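Local coordinates for hypothetical protein (Clostridium sporogenes ATCC 15579, PDB 4QRK) that is of unknown function but is a right-handed beta-helix that may take part in cell adhesion, at residues 11-16 with 50-55; 74-79 with 89-94; 166-171 with 202-207; 123-128 with 146-151. All coordinates share one frame; numbering follows the deposited sequence. Where two conformers were deposited one is given.

The four contacts sample two sheets of one beta-helix. Contact 1 lies at the outer edge of the first sheet, where the N-terminal strand pairs antiparallel with 46-52; it is partly exposed and rich in charged side chains. Contact 2 is buried and joins the two sheets face to face, through tryptophan packing and side-chain amides. The two touch, since strands 46-52 and 91-98 are neighbours and Phe50 meets Trp93. Contacts 3 and 4 are parallel pairings in the second sheet and also touch, through strands 203-210 and 147-153; both turn aliphatic side chains inward and polar ones outward. Contacts 1 and 3 lie about 36 Å apart, centre to centre, on opposite sides of the chain's centre.

Contact 1: residues 11-16 with 50-55; sequences KEEIKI and FIYSEN
Glu13 OE2 is gripped twice: Tyr52 OH donates a hydrogen bond to it at 2.6 Å, and Lys58 NZ adds a salt bridge. The hydroxyl comes from above the carboxylate plane, which stands 80° from the phenol ring, while Glu13 CD lies at the ring edge, in its plane. The other carboxylate oxygen, Glu13 OE1, faces Lys15 NZ in a salt bridge of 3.5 Å along the same strand. One face of the Tyr52 ring carries Lys11, whose CB sits 3.6 Å from the ring centroid in a CH-pi contact, shifted toward the rim. Tyr52 CG sits between the backbone N and the carbonyl carbon (chi1 57°), which carries it toward Lys11. Beyond the ring the lysine chain bends, and Lys11 NZ donates to Asn55 OD1 at 2.8 Å, from above the amide carbonyl plane.

Beneath these side chains the strands run antiparallel. Lys11 with Tyr52 and Glu13 with Phe50 are hydrogen-bonded pairs; Glu12 with Ile51, between them, is a non-hydrogen-bonded pair whose side chains lie on the other face, Glu12 CG 3.9 Å from Ile51 CG1. The Lys15 and Phe50 side chains cross at about a right angle, Lys15 CG 3.7 Å from Phe50 CE2, and Phe50 in turn packs edge-to-face with Trp93.

Long amphipathic side chains suit this sheet edge: their methylenes cover Phe50 and Tyr52 while their charged ends stay near the surface. With two lysines beside it, the Glu13 carboxylate is probably held ionised, which would strengthen its short bond to the tyrosine hydroxyl.

Contact 2: residues 74-79 with 89-94; sequences ISQPGL and KRNEWN
Residues 74-79 and 89-94 share no beta bridge: their closest CA atoms, those of Gln76 and Asn91, are 9.3 Å apart, because the segments belong to different sheets that face each other, and side chains must span the gap. Trp93 does most of this. Its chi1 of -65° sets CG anti to the carbonyl carbon, and the six-membered ring reaches the opposite backbone. Ile74 lays CG2 over one face of that ring, 4.0 Å from its centroid in a CH-pi contact, with CZ3 the nearest ring atom at 3.6 Å. At the ring edge, in plane, Gln76 N stands 3.5 Å from Trp93 CH2, and Gln76 CB lies 3.9 Å from Trp93 CZ2. A broad, flat indole suits this position: it offers a face to the gamma-methyl of a beta-branched residue and a rim to the main chain at once.

Farther along, Gln76, its CG anti to the backbone N (chi1 -170°) and its chain extended, meets Asn91 tip to tip, the amide planes 27° apart. The amides touch without bonding: Gln76 OE1 is 3.4 Å from Asn91 ND2, but the angle is poor. Each has its partner in Val33 instead, Gln76 OE1 accepting from the backbone N and Asn91 ND2 donating to the backbone O.

Phe31 also meets Trp93 edge-to-face and, with Phe50 as the third ring, makes an aromatic cluster between the sheets. Chemically, the contact is apolar around Trp93, while one oxygen and one nitrogen of the buried amides bond to the main chain of Val33, which ties both side chains to the same turn.

Contact 3: residues 166-171 with 202-207; sequences IGVKIK and NSIEVN
Two parallel strands of the right-handed beta-helix meet here, 167-171 and 203-207, in register from Gly167 opposite Ser203 to Lys171 opposite Asn207. Four alternating backbone hydrogen bonds join them. On the inward face, branched side chains fit against one another. Ile166 crosses Ile204 at about a right angle, its tip CD1 packed 3.7 Å from Ile204 CG1. Ile170 and Val206 instead lie side by side and point the same way, Ile170 CG1 resting 4.0 Å from Val206 CB. Leu162 of strand 157-162 packs on Val168, Ile170 and Val206 from across the interior. Beta-branched residues suit this wall, being compact and at home in strands.

The outward face is flatter at one end, where Gly167 has no side chain and Ser203 CB sits 3.4 Å from Gly167 O. Next along, a bend at chi2 (-78°) turns Glu205 CD toward Lys169, and Glu205 OE1 lies beside the methylenes of that lysine, whose extended chain leads away; Glu205 OE2 bonds to Tyr197 OH. Lys171 is likewise extended. The Asn207 side chain crosses its methylenes obliquely, with Asn207 ND2 3.5 Å from Lys171 CB and 3.7 Å from Lys171 CD.

Contact 4: residues 123-128 with 146-151; sequences LKELNV and NVKVNI
Asn127 and Asn150 stand side by side on the outward face of two parallel strands, and Asn150 ND2 donates to Asn127 OD1 at 2.9 Å. The donor lies above the carbonyl plane of Asn127, and the two amide planes are only 23° apart. Asparagine suits a side-by-side pair of this kind because its amide offers both a donor and an acceptor: while OD1 receives Asn150, Asn127 ND2 donates to Glu125 OE2 at 3.0 Å. That second bond, nearly in the amide plane of Asn127, fixes which way the amide is turned. Glu125 is placed by its own extended chain, CG anti to the backbone N (chi1 -178°), and its CG lies alongside Lys148 CB at 4.2 Å.

The inward face is aliphatic. Leu126 CD2 lies 4.1 Å from Val149 CG1, the two side chains pointing the same way, whereas Leu123 crosses Val147 at about a right angle. Val128 and Ile151 continue the row.

Behind both faces, the backbone sets the spacing. Bonds alternate between the strands, from Lys148 N to Lys124 O through to Val128 N to Asn150 O at 2.8 Å, and the strand axes diverge by only 2°. At one end a water donates to Lys124 O, at 2.8 Å, and to Asn146 O, joining the carbonyls where the pairing begins.

Strand 103-110 flanks 123-130 on one side and strand 203-210 flanks 147-153 on the other, where Asn207 extends the asparagine row beside Asn150; inside, Leu137 of strand 134-138 packs on Leu126 and Ile151.

Contact 1: residues 11-16 with 50-55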
# COMPACT_ATOMS: atom_id res chain seq x y z
N LYS A 11 14.38 13.57 14.32
CA LYS A 11 13.25 13.43 15.25
C LYS A 11 12.66 12.03 15.16
O LYS A 11 12.54 11.45 14.08
CB LYS A 11 12.16 14.44 14.91
CG LYS A 11 12.58 15.92 15.06
CD LYS A 11 12.56 16.32 16.54
CE LYS A 11 13.12 17.71 16.77
NZ LYS A 11 12.32 18.73 16.06
N GLU A 12 12.26 11.50 16.31
CA GLU A 12 11.55 10.23 16.38
C GLU A 12 10.33 10.35 17.23
O GLU A 12 10.39 10.92 18.33
CB GLU A 12 12.46 9.12 16.93
CG GLU A 12 13.71 8.92 16.09
CD GLU A 12 14.51 7.69 16.48
OE1 GLU A 12 13.98 6.80 17.19
OE2 GLU A 12 15.69 7.61 16.09
N GLU A 13 9.22 9.79 16.73
CA GLU A 13 7.92 9.90 17.37
C GLU A 13 7.15 8.64 17.17
O GLU A 13 7.25 8.01 16.11
CB GLU A 13 7.05 10.97 16.70
CG GLU A 13 7.67 12.32 16.58
CD GLU A 13 6.78 13.27 15.80
OE1 GLU A 13 6.00 12.81 14.92
OE2 GLU A 13 6.87 14.49 16.06
N ILE A 14 6.37 8.31 18.18
CA ILE A 14 5.39 7.25 18.11
C ILE A 14 3.99 7.87 18.13
O ILE A 14 3.73 8.84 18.86
CB ILE A 14 5.51 6.28 19.29
CG1 ILE A 14 6.93 5.73 19.41
CG2 ILE A 14 4.53 5.15 19.15
CD1 ILE A 14 7.39 4.92 18.25
N LYS A 15 3.09 7.30 17.34
CA LYS A 15 1.69 7.73 17.33
C LYS A 15 0.88 6.47 17.44
O LYS A 15 1.18 5.49 16.77
CB LYS A 15 1.38 8.47 16.05
CG LYS A 15 2.25 9.74 15.92
CD LYS A 15 1.77 10.67 14.80
CE LYS A 15 2.70 11.87 14.57
NZ LYS A 15 2.64 12.79 15.73
N ILE A 16 -0.11 6.50 18.30
CA ILE A 16 -0.98 5.35 18.51
C ILE A 16 -2.41 5.84 18.42
O ILE A 16 -2.77 6.85 19.03
CB ILE A 16 -0.76 4.78 19.90
CG1 ILE A 16 0.61 4.13 19.98
CG2 ILE A 16 -1.85 3.77 20.25
CD1 ILE A 16 1.06 3.89 21.38
N PHE A 50 7.72 7.27 13.47
CA PHE A 50 8.02 8.21 12.39
C PHE A 50 9.36 8.80 12.70
O PHE A 50 9.61 9.24 13.85
CB PHE A 50 6.93 9.29 12.34
CG PHE A 50 5.57 8.72 12.18
CD1 PHE A 50 5.05 8.51 10.92
CD2 PHE A 50 4.85 8.30 13.27
CE1 PHE A 50 3.81 7.96 10.74
CE2 PHE A 50 3.61 7.75 13.11
CZ PHE A 50 3.08 7.56 11.81
N ILE A 51 10.24 8.75 11.70
CA ILE A 51 11.60 9.29 11.81
C ILE A 51 11.81 10.30 10.71
O ILE A 51 11.57 10.02 9.53
CB ILE A 51 12.63 8.21 11.72
CG1 ILE A 51 12.40 7.21 12.85
CG2 ILE A 51 14.04 8.78 11.84
CD1 ILE A 51 13.24 5.93 12.66
N TYR A 52 12.20 11.51 11.09
CA TYR A 52 12.31 12.58 10.09
C TYR A 52 13.43 13.54 10.47
O TYR A 52 13.54 13.93 11.62
CB TYR A 52 10.94 13.30 9.86
CG TYR A 52 10.29 13.91 11.08
CD1 TYR A 52 9.48 13.17 11.91
CD2 TYR A 52 10.49 15.25 11.38
CE1 TYR A 52 8.91 13.75 13.06
CE2 TYR A 52 9.92 15.83 12.50
CZ TYR A 52 9.13 15.07 13.33
OH TYR A 52 8.57 15.65 14.43
N SER A 53 14.29 13.89 9.51
CA SER A 53 15.45 14.72 9.80
C SER A 53 15.20 16.20 9.57
O SER A 53 15.98 17.04 10.01
CB SER A 53 16.61 14.27 8.94
OG SER A 53 16.27 14.35 7.59
N GLU A 54 14.11 16.53 8.89
CA GLU A 54 13.79 17.91 8.57
C GLU A 54 12.49 18.22 9.29
O GLU A 54 11.50 17.50 9.11
CB GLU A 54 13.59 18.09 7.06
CG GLU A 54 14.67 17.46 6.22
CD GLU A 54 16.06 17.89 6.65
OE1 GLU A 54 16.34 19.10 6.70
OE2 GLU A 54 16.87 17.00 6.97
N ASN A 55 12.48 19.29 10.08
CA ASN A 55 11.30 19.64 10.86
C ASN A 55 10.10 19.88 10.00
O ASN A 55 8.98 19.60 10.40
CB ASN A 55 11.58 20.85 11.78
CG ASN A 55 12.51 20.50 12.90
OD1 ASN A 55 12.60 19.34 13.31
ND2 ASN A 55 13.24 21.49 13.40

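Contact 2: residues 74-79 with 89-94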
# COMPACT_ATOMS: atom_id res chain seq x y z
N ILE A 74 -2.71 10.46 7.36
CA ILE A 74 -1.36 10.80 7.78
C ILE A 74 -0.69 11.45 6.59
O ILE A 74 -0.62 10.85 5.50
CB ILE A 74 -0.58 9.58 8.21
CG1 ILE A 74 -1.46 8.66 9.07
CG2 ILE A 74 0.72 10.03 8.91
CD1 ILE A 74 -0.73 7.51 9.70
N SER A 75 -0.19 12.66 6.78
CA SER A 75 0.41 13.43 5.70
C SER A 75 1.75 14.04 6.05
O SER A 75 1.90 14.58 7.14
CB SER A 75 -0.57 14.51 5.26
OG SER A 75 -1.76 13.90 4.80
N GLN A 76 2.72 13.90 5.13
CA GLN A 76 4.03 14.59 5.22
C GLN A 76 3.74 15.97 4.67
O GLN A 76 3.21 16.07 3.55
CB GLN A 76 5.10 13.93 4.32
CG GLN A 76 6.55 14.44 4.54
CD GLN A 76 7.55 13.83 3.52
OE1 GLN A 76 7.21 12.94 2.76
NE2 GLN A 76 8.78 14.32 3.50
N PRO A 77 4.04 17.04 5.42
CA PRO A 77 3.80 18.37 4.85
C PRO A 77 4.47 18.49 3.48
O PRO A 77 5.68 18.18 3.31
CB PRO A 77 4.49 19.33 5.84
CG PRO A 77 4.56 18.57 7.18
CD PRO A 77 4.73 17.10 6.72
N GLY A 78 3.67 18.89 2.49
CA GLY A 78 4.20 19.15 1.17
C GLY A 78 5.30 20.17 1.28
O GLY A 78 5.19 21.18 2.00
N LEU A 79 6.41 19.88 0.61
CA LEU A 79 7.34 20.93 0.25
C LEU A 79 7.03 21.22 -1.21
O LEU A 79 7.32 20.40 -2.08
CB LEU A 79 8.80 20.51 0.46
CG LEU A 79 9.33 20.30 1.89
CD1 LEU A 79 10.80 19.91 1.84
CD2 LEU A 79 9.15 21.54 2.76
N LYS A 89 19.64 12.86 4.52
CA LYS A 89 18.35 13.17 5.12
C LYS A 89 17.64 11.85 5.34
O LYS A 89 18.03 10.84 4.79
CB LYS A 89 17.53 14.11 4.23
CG LYS A 89 18.18 15.46 4.00
CD LYS A 89 17.18 16.44 3.47
CE LYS A 89 17.66 17.88 3.51
NZ LYS A 89 18.85 18.09 2.69
N ARG A 90 16.61 11.86 6.17
CA ARG A 90 15.87 10.66 6.53
C ARG A 90 14.41 10.99 6.71
O ARG A 90 14.07 11.97 7.37
CB ARG A 90 16.35 10.09 7.86
CG ARG A 90 17.10 8.83 7.73
CD ARG A 90 17.35 8.24 9.09
NE ARG A 90 16.61 7.01 9.27
CZ ARG A 90 16.61 6.30 10.40
NH1 ARG A 90 17.33 6.71 11.45
NH2 ARG A 90 15.91 5.20 10.48
N ASN A 91 13.57 10.17 6.11
CA ASN A 91 12.13 10.23 6.33
C ASN A 91 11.56 8.84 6.23
O ASN A 91 11.43 8.26 5.14
CB ASN A 91 11.44 11.14 5.31
CG ASN A 91 10.03 11.48 5.73
OD1 ASN A 91 9.82 12.05 6.80
ND2 ASN A 91 9.05 11.13 4.91
N GLU A 92 11.17 8.31 7.37
CA GLU A 92 10.71 6.93 7.45
C GLU A 92 9.46 6.82 8.32
O GLU A 92 9.40 7.36 9.43
CB GLU A 92 11.85 6.04 7.98
CG GLU A 92 11.57 4.53 7.98
CD GLU A 92 12.71 3.71 8.64
OE1 GLU A 92 13.70 3.41 7.95
OE2 GLU A 92 12.63 3.41 9.86
N TRP A 93 8.46 6.11 7.78
CA TRP A 93 7.23 5.82 8.49
C TRP A 93 7.09 4.31 8.59
O TRP A 93 7.07 3.57 7.59
CB TRP A 93 6.00 6.38 7.77
CG TRP A 93 5.89 7.88 7.65
CD1 TRP A 93 6.81 8.84 8.01
CD2 TRP A 93 4.79 8.58 7.06
NE1 TRP A 93 6.33 10.10 7.70
CE2 TRP A 93 5.11 9.96 7.08
CE3 TRP A 93 3.58 8.16 6.51
CZ2 TRP A 93 4.23 10.93 6.60
CZ3 TRP A 93 2.72 9.12 6.01
CH2 TRP A 93 3.05 10.49 6.05
N ASN A 94 6.98 3.84 9.81
CA ASN A 94 6.81 2.41 10.05
C ASN A 94 5.52 2.20 10.78
O ASN A 94 5.39 2.62 11.92
CB ASN A 94 7.97 1.90 10.89
CG ASN A 94 9.30 2.17 10.25
OD1 ASN A 94 9.62 1.57 9.25
ND2 ASN A 94 10.05 3.12 10.78

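Contact 3: residues 166-171 with 202-207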
# COMPACT_ATOMS: atom_id res chain seq x y z
N ILE A 166 -7.22 -18.22 -3.05
CA ILE A 166 -8.38 -17.54 -3.57
C ILE A 166 -8.10 -17.02 -4.96
O ILE A 166 -6.95 -16.85 -5.37
CB ILE A 166 -8.88 -16.45 -2.62
CG1 ILE A 166 -7.99 -15.23 -2.63
CG2 ILE A 166 -8.96 -17.00 -1.18
CD1 ILE A 166 -8.65 -14.06 -1.95
N GLY A 167 -9.17 -16.78 -5.71
CA GLY A 167 -9.03 -16.35 -7.09
C GLY A 167 -8.46 -14.96 -7.20
O GLY A 167 -8.81 -14.04 -6.46
N VAL A 168 -7.56 -14.82 -8.16
CA VAL A 168 -6.92 -13.57 -8.49
C VAL A 168 -6.96 -13.31 -10.00
O VAL A 168 -6.69 -14.21 -10.83
CB VAL A 168 -5.44 -13.60 -8.00
CG1 VAL A 168 -4.73 -12.35 -8.35
CG2 VAL A 168 -5.38 -13.79 -6.51
N LYS A 169 -7.33 -12.09 -10.35
CA LYS A 169 -7.22 -11.62 -11.72
C LYS A 169 -6.52 -10.30 -11.72
O LYS A 169 -6.90 -9.40 -10.96
CB LYS A 169 -8.62 -11.48 -12.35
CG LYS A 169 -8.65 -11.02 -13.79
CD LYS A 169 -10.08 -11.14 -14.28
CE LYS A 169 -10.30 -10.76 -15.73
NZ LYS A 169 -11.66 -11.24 -16.17
N ILE A 170 -5.49 -10.18 -12.56
CA ILE A 170 -4.63 -8.98 -12.62
C ILE A 170 -4.63 -8.43 -14.02
O ILE A 170 -4.32 -9.15 -14.99
CB ILE A 170 -3.16 -9.29 -12.30
CG1 ILE A 170 -3.02 -9.99 -10.96
CG2 ILE A 170 -2.30 -7.97 -12.28
CD1 ILE A 170 -2.64 -11.41 -11.10
N LYS A 171 -5.01 -7.18 -14.16
CA LYS A 171 -4.77 -6.46 -15.41
C LYS A 171 -3.49 -5.67 -15.22
O LYS A 171 -3.42 -4.79 -14.37
CB LYS A 171 -5.97 -5.57 -15.77
CG LYS A 171 -5.78 -4.76 -17.06
CD LYS A 171 -7.06 -4.00 -17.43
CE LYS A 171 -7.00 -3.45 -18.85
NZ LYS A 171 -8.36 -3.09 -19.39
N ASN A 202 -14.64 -15.81 -3.06
CA ASN A 202 -13.92 -14.54 -2.94
C ASN A 202 -12.79 -14.37 -3.94
O ASN A 202 -12.11 -15.33 -4.32
CB ASN A 202 -13.30 -14.42 -1.55
CG ASN A 202 -14.33 -14.56 -0.44
OD1 ASN A 202 -14.12 -15.29 0.54
ND2 ASN A 202 -15.45 -13.86 -0.59
N SER A 203 -12.56 -13.13 -4.36
CA SER A 203 -11.49 -12.88 -5.31
C SER A 203 -10.78 -11.54 -5.09
O SER A 203 -11.35 -10.63 -4.48
CB SER A 203 -12.06 -12.94 -6.74
OG SER A 203 -12.77 -11.75 -7.00
N ILE A 204 -9.54 -11.44 -5.58
CA ILE A 204 -8.82 -10.18 -5.65
C ILE A 204 -8.74 -9.74 -7.10
O ILE A 204 -8.25 -10.48 -7.97
CB ILE A 204 -7.37 -10.27 -5.09
CG1 ILE A 204 -7.34 -11.13 -3.85
CG2 ILE A 204 -6.85 -8.84 -4.83
CD1 ILE A 204 -5.99 -11.16 -3.06
N GLU A 205 -9.26 -8.54 -7.37
CA GLU A 205 -9.21 -7.95 -8.70
C GLU A 205 -8.10 -6.93 -8.60
O GLU A 205 -8.16 -6.04 -7.76
CB GLU A 205 -10.52 -7.24 -9.07
CG GLU A 205 -11.76 -8.18 -9.19
CD GLU A 205 -11.83 -8.96 -10.48
OE1 GLU A 205 -11.05 -8.68 -11.42
OE2 GLU A 205 -12.70 -9.87 -10.56
N VAL A 206 -7.08 -7.06 -9.43
CA VAL A 206 -5.91 -6.19 -9.34
C VAL A 206 -5.69 -5.47 -10.66
O VAL A 206 -5.61 -6.10 -11.71
CB VAL A 206 -4.65 -7.00 -8.95
CG1 VAL A 206 -3.49 -6.09 -8.72
CG2 VAL A 206 -4.88 -7.82 -7.70
N ASN A 207 -5.65 -4.15 -10.61
CA ASN A 207 -5.20 -3.35 -11.73
C ASN A 207 -3.85 -2.72 -11.40
O ASN A 207 -3.71 -2.07 -10.37
CB ASN A 207 -6.27 -2.31 -12.05
CG ASN A 207 -7.53 -2.94 -12.63
OD1 ASN A 207 -8.43 -3.36 -11.90
ND2 ASN A 207 -7.58 -3.03 -13.94
O HOH W 1 -8.68 -7.27 -12.61

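Contact 4: residues 123-128 with 146-151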
# COMPACT_ATOMS: atom_id res chain seq x y z
N LEU A 123 -8.36 -6.80 4.61
CA LEU A 123 -8.28 -5.79 3.58
C LEU A 123 -9.51 -5.80 2.68
O LEU A 123 -9.95 -6.86 2.23
CB LEU A 123 -7.02 -6.04 2.76
CG LEU A 123 -6.66 -5.02 1.70
CD1 LEU A 123 -6.39 -3.68 2.36
CD2 LEU A 123 -5.45 -5.54 0.87
N LYS A 124 -10.05 -4.62 2.38
CA LYS A 124 -11.15 -4.51 1.40
C LYS A 124 -10.67 -3.82 0.12
O LYS A 124 -11.04 -4.19 -0.98
CB LYS A 124 -12.33 -3.71 1.95
CG LYS A 124 -12.84 -4.15 3.31
CD LYS A 124 -13.43 -5.55 3.31
CE LYS A 124 -13.22 -6.20 4.67
NZ LYS A 124 -14.10 -7.37 4.96
N GLU A 125 -9.89 -2.76 0.26
CA GLU A 125 -9.49 -2.04 -0.92
C GLU A 125 -8.17 -1.40 -0.68
O GLU A 125 -7.88 -0.98 0.44
CB GLU A 125 -10.56 -1.01 -1.33
CG GLU A 125 -10.18 -0.26 -2.60
CD GLU A 125 -11.37 0.45 -3.26
OE1 GLU A 125 -12.49 0.32 -2.72
OE2 GLU A 125 -11.17 1.12 -4.30
N LEU A 126 -7.36 -1.37 -1.73
CA LEU A 126 -6.06 -0.72 -1.71
C LEU A 126 -5.89 0.06 -2.98
O LEU A 126 -6.12 -0.48 -4.06
CB LEU A 126 -4.95 -1.75 -1.65
CG LEU A 126 -3.52 -1.21 -1.70
CD1 LEU A 126 -3.18 -0.40 -0.45
CD2 LEU A 126 -2.53 -2.36 -1.88
N ASN A 127 -5.58 1.34 -2.84
CA ASN A 127 -5.24 2.21 -3.94
C ASN A 127 -3.89 2.84 -3.68
O ASN A 127 -3.69 3.50 -2.65
CB ASN A 127 -6.28 3.33 -4.09
CG ASN A 127 -7.56 2.82 -4.70
OD1 ASN A 127 -7.65 2.63 -5.91
ND2 ASN A 127 -8.53 2.51 -3.85
N VAL A 128 -2.96 2.63 -4.60
CA VAL A 128 -1.60 3.16 -4.45
C VAL A 128 -1.24 3.97 -5.67
O VAL A 128 -1.36 3.46 -6.78
CB VAL A 128 -0.58 2.00 -4.37
CG1 VAL A 128 0.83 2.51 -4.32
CG2 VAL A 128 -0.84 1.17 -3.13
N ASN A 146 -14.35 -10.12 -1.20
CA ASN A 146 -13.68 -9.64 -2.39
C ASN A 146 -12.79 -8.47 -2.06
O ASN A 146 -13.09 -7.70 -1.16
CB ASN A 146 -14.71 -9.22 -3.41
CG ASN A 146 -15.53 -10.39 -3.88
OD1 ASN A 146 -15.00 -11.49 -4.11
ND2 ASN A 146 -16.83 -10.18 -3.99
N VAL A 147 -11.70 -8.34 -2.81
CA VAL A 147 -10.73 -7.27 -2.57
C VAL A 147 -10.43 -6.60 -3.90
O VAL A 147 -10.31 -7.27 -4.93
CB VAL A 147 -9.43 -7.82 -1.97
CG1 VAL A 147 -8.43 -6.67 -1.61
CG2 VAL A 147 -9.70 -8.66 -0.78
N LYS A 148 -10.30 -5.28 -3.87
CA LYS A 148 -10.00 -4.48 -5.04
C LYS A 148 -8.64 -3.83 -4.81
O LYS A 148 -8.44 -3.19 -3.79
CB LYS A 148 -11.10 -3.42 -5.19
CG LYS A 148 -11.15 -2.73 -6.51
CD LYS A 148 -12.49 -2.96 -7.21
CE LYS A 148 -12.46 -2.57 -8.70
NZ LYS A 148 -11.68 -3.53 -9.57
N VAL A 149 -7.71 -4.02 -5.73
CA VAL A 149 -6.39 -3.42 -5.64
C VAL A 149 -6.07 -2.64 -6.89
O VAL A 149 -6.12 -3.18 -7.99
CB VAL A 149 -5.30 -4.47 -5.41
CG1 VAL A 149 -3.91 -3.84 -5.39
CG2 VAL A 149 -5.56 -5.22 -4.12
N ASN A 150 -5.74 -1.37 -6.73
CA ASN A 150 -5.34 -0.52 -7.86
C ASN A 150 -3.96 0.08 -7.59
O ASN A 150 -3.76 0.75 -6.58
CB ASN A 150 -6.36 0.61 -8.09
CG ASN A 150 -7.79 0.07 -8.29
OD1 ASN A 150 -8.07 -0.59 -9.29
ND2 ASN A 150 -8.68 0.31 -7.31
N ILE A 151 -3.02 -0.16 -8.51
CA ILE A 151 -1.65 0.36 -8.32
C ILE A 151 -1.21 1.12 -9.56
O ILE A 151 -1.30 0.63 -10.67
CB ILE A 151 -0.63 -0.80 -8.06
CG1 ILE A 151 -1.01 -1.57 -6.80
CG2 ILE A 151 0.73 -0.24 -7.86
CD1 ILE A 151 -0.39 -2.92 -6.70
O HOH W 2 -13.56 -4.66 -2.17